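Local coordinates for protein particle-associated glycoside hydrolase (Acinetobacter phage Fri1, PDB 6C72) that probably degrades the capsular polysaccharide of Acinetobacter baumannii as a phage tailspike depolymerase during virus entry, at residues W296-D301 / T333-E338. Sequence-based numbering, arbitrary orientation.
Sequences WVYLFD and TVLVKE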
loop_
_atom_site.group_PDB
_atom_site.type_symbol
_atom_site.label_atom_id
_atom_site.label_comp_id
_atom_site.label_asym_id
_atom_site.label_seq_id
_atom_site.Cartn_x
_atom_site.Cartn_y
_atom_site.Cartn_z
ATOM N N TRP A 296 -11.956 10.636 30.838
ATOM C CA TRP A 296 -12.201 9.611 29.830
ATOM C C TRP A 296 -11.287 8.404 30.082
ATOM O O TRP A 296 -10.481 8.386 31.019
ATOM C CB TRP A 296 -12.019 10.186 28.419
ATOM C CG TRP A 296 -10.786 11.034 28.267
ATOM C CD1 TRP A 296 -10.661 12.372 28.519
ATOM C CD2 TRP A 296 -9.478 10.571 27.898
ATOM N NE1 TRP A 296 -9.365 12.780 28.281
ATOM C CE2 TRP A 296 -8.618 11.694 27.903
ATOM C CE3 TRP A 296 -8.960 9.324 27.534
ATOM C CZ2 TRP A 296 -7.265 11.604 27.565
ATOM C CZ3 TRP A 296 -7.619 9.238 27.196
ATOM C CH2 TRP A 296 -6.783 10.369 27.223
ATOM N N VAL A 297 -11.417 7.381 29.238
ATOM C CA VAL A 297 -10.755 6.100 29.493
ATOM C C VAL A 297 -9.540 5.919 28.586
ATOM O O VAL A 297 -8.403 5.831 29.067
ATOM C CB VAL A 297 -11.744 4.929 29.326
ATOM C CG1 VAL A 297 -11.088 3.605 29.743
ATOM C CG2 VAL A 297 -13.035 5.205 30.118
ATOM N N TYR A 298 -9.765 5.850 27.276
ATOM C CA TYR A 298 -8.681 5.740 26.311
ATOM C C TYR A 298 -8.888 6.747 25.188
ATOM O O TYR A 298 -9.919 7.420 25.099
ATOM C CB TYR A 298 -8.581 4.337 25.704
ATOM C CG TYR A 298 -8.556 3.187 26.687
ATOM C CD1 TYR A 298 -7.585 3.115 27.673
ATOM C CD2 TYR A 298 -9.475 2.136 26.583
ATOM C CE1 TYR A 298 -7.545 2.060 28.563
ATOM C CE2 TYR A 298 -9.434 1.055 27.462
ATOM C CZ TYR A 298 -8.464 1.031 28.447
ATOM O OH TYR A 298 -8.397 -0.016 29.326
ATOM N N LEU A 299 -7.902 6.819 24.301
ATOM C CA LEU A 299 -7.996 7.713 23.158
ATOM C C LEU A 299 -8.716 7.047 21.987
ATOM O O LEU A 299 -9.769 7.520 21.545
ATOM C CB LEU A 299 -6.592 8.189 22.766
ATOM C CG LEU A 299 -6.452 9.144 21.586
ATOM C CD1 LEU A 299 -7.344 10.389 21.721
ATOM C CD2 LEU A 299 -4.985 9.553 21.471
ATOM N N PHE A 300 -8.172 5.941 21.492
ATOM C CA PHE A 300 -8.724 5.216 20.356
ATOM C C PHE A 300 -8.596 3.734 20.671
ATOM O O PHE A 300 -7.519 3.278 21.061
ATOM C CB PHE A 300 -7.988 5.578 19.062
ATOM C CG PHE A 300 -8.409 4.766 17.878
ATOM C CD1 PHE A 300 -9.469 5.158 17.090
ATOM C CD2 PHE A 300 -7.746 3.593 17.556
ATOM C CE1 PHE A 300 -9.856 4.398 16.011
ATOM C CE2 PHE A 300 -8.135 2.830 16.477
ATOM C CZ PHE A 300 -9.181 3.237 15.705
ATOM N N ASP A 301 -9.691 2.987 20.561
ATOM C CA ASP A 301 -9.740 1.651 21.154
ATOM C C ASP A 301 -10.190 0.625 20.118
ATOM O O ASP A 301 -11.360 0.598 19.732
ATOM C CB ASP A 301 -10.675 1.648 22.367
ATOM C CG ASP A 301 -10.439 0.465 23.299
ATOM O OD1 ASP A 301 -9.420 -0.243 23.150
ATOM O OD2 ASP A 301 -11.276 0.247 24.199
ATOM N N THR A 333 -3.970 6.165 25.256
ATOM C CA THR A 333 -3.466 5.107 24.392
ATOM C C THR A 333 -4.369 4.877 23.188
ATOM O O THR A 333 -5.556 5.220 23.192
ATOM C CB THR A 333 -3.284 3.803 25.169
ATOM O OG1 THR A 333 -4.413 3.610 26.019
ATOM C CG2 THR A 333 -2.019 3.862 26.021
ATOM N N VAL A 334 -3.739 4.376 22.139
ATOM C CA VAL A 334 -4.359 3.880 20.921
ATOM C C VAL A 334 -4.155 2.372 20.969
ATOM O O VAL A 334 -3.036 1.878 20.756
ATOM C CB VAL A 334 -3.714 4.514 19.680
ATOM C CG1 VAL A 334 -4.384 4.070 18.395
ATOM C CG2 VAL A 334 -3.716 6.037 19.819
ATOM N N LEU A 335 -5.205 1.643 21.328
ATOM C CA LEU A 335 -5.094 0.230 21.653
ATOM C C LEU A 335 -5.372 -0.621 20.424
ATOM O O LEU A 335 -6.304 -0.351 19.664
ATOM C CB LEU A 335 -6.078 -0.170 22.756
ATOM C CG LEU A 335 -6.024 0.491 24.129
ATOM C CD1 LEU A 335 -6.784 1.809 24.095
ATOM C CD2 LEU A 335 -6.577 -0.431 25.214
ATOM N N VAL A 336 -4.566 -1.660 20.245
ATOM C CA VAL A 336 -4.819 -2.686 19.244
ATOM C C VAL A 336 -4.953 -4.017 19.977
ATOM O O VAL A 336 -4.005 -4.470 20.630
ATOM C CB VAL A 336 -3.710 -2.743 18.185
ATOM C CG1 VAL A 336 -3.963 -3.923 17.230
ATOM C CG2 VAL A 336 -3.640 -1.436 17.432
ATOM N N LYS A 337 -6.124 -4.633 19.890
ATOM C CA LYS A 337 -6.354 -5.929 20.522
ATOM C C LYS A 337 -6.731 -6.940 19.450
ATOM O O LYS A 337 -7.846 -6.906 18.919
ATOM C CB LYS A 337 -7.441 -5.846 21.590
ATOM C CG LYS A 337 -7.745 -7.193 22.205
ATOM C CD LYS A 337 -8.887 -7.114 23.192
ATOM C CE LYS A 337 -9.197 -8.487 23.753
ATOM N NZ LYS A 337 -10.464 -8.490 24.546
ATOM N N GLU A 338 -5.806 -7.841 19.146
ATOM C CA GLU A 338 -6.109 -8.965 18.277
ATOM C C GLU A 338 -6.909 -9.988 19.071
ATOM O O GLU A 338 -6.536 -10.337 20.195
ATOM C CB GLU A 338 -4.813 -9.579 17.726
ATOM C CG GLU A 338 -5.013 -10.667 16.667
ATOM C CD GLU A 338 -5.380 -12.002 17.279
ATOM O OE1 GLU A 338 -4.833 -12.306 18.365
ATOM O OE2 GLU A 338 -6.242 -12.721 16.713
#
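Leu335 pushes its forked end into the hollow between the Tyr298 ring and the carboxylate of Asp301. Its CD2 sits over the ring centre in a CH-pi contact, 4.0 Å from the centroid of Tyr298, while its CD1 touches Tyr298 CG at 3.4 Å; CG1 of Val297 covers the ring's opposite face, so the phenol is clamped between two aliphatic groups. Branched leucine suits this place because its two methyls meet the flat ring at separate points. OD1 of Asp301 packs on the flank of the same side chain, 3.4 Å from Leu335 CB.

Phe300 and Val334 pair on the other face of the sheet. With CG1 anti to the backbone N (chi1 -177°), Val334 brings that methyl to 3.5 Å from Phe300 CD2, and its other methyl, CG2, meets Leu299 CD2. Phe322 and Phe350 also touch Val334, and Phe287 packs edge-to-face with Phe300, an apolar cluster suited to bulky hydrocarbon.

The backbones run parallel. Thr333 O accepts from both Leu299 N, at 3.0 Å, and Phe300 N, at 3.2 Å; Leu335 N then donates to Phe300 O at 2.8 Å. Strand 333-336 pairs in turn with 360-363, and 300-302 with 272-275. Such stacking of parallel strands from successive coils, with apolar side chains aligned in ladders, is characteristic of the right-handed parallel beta-helix of phage tailspikes.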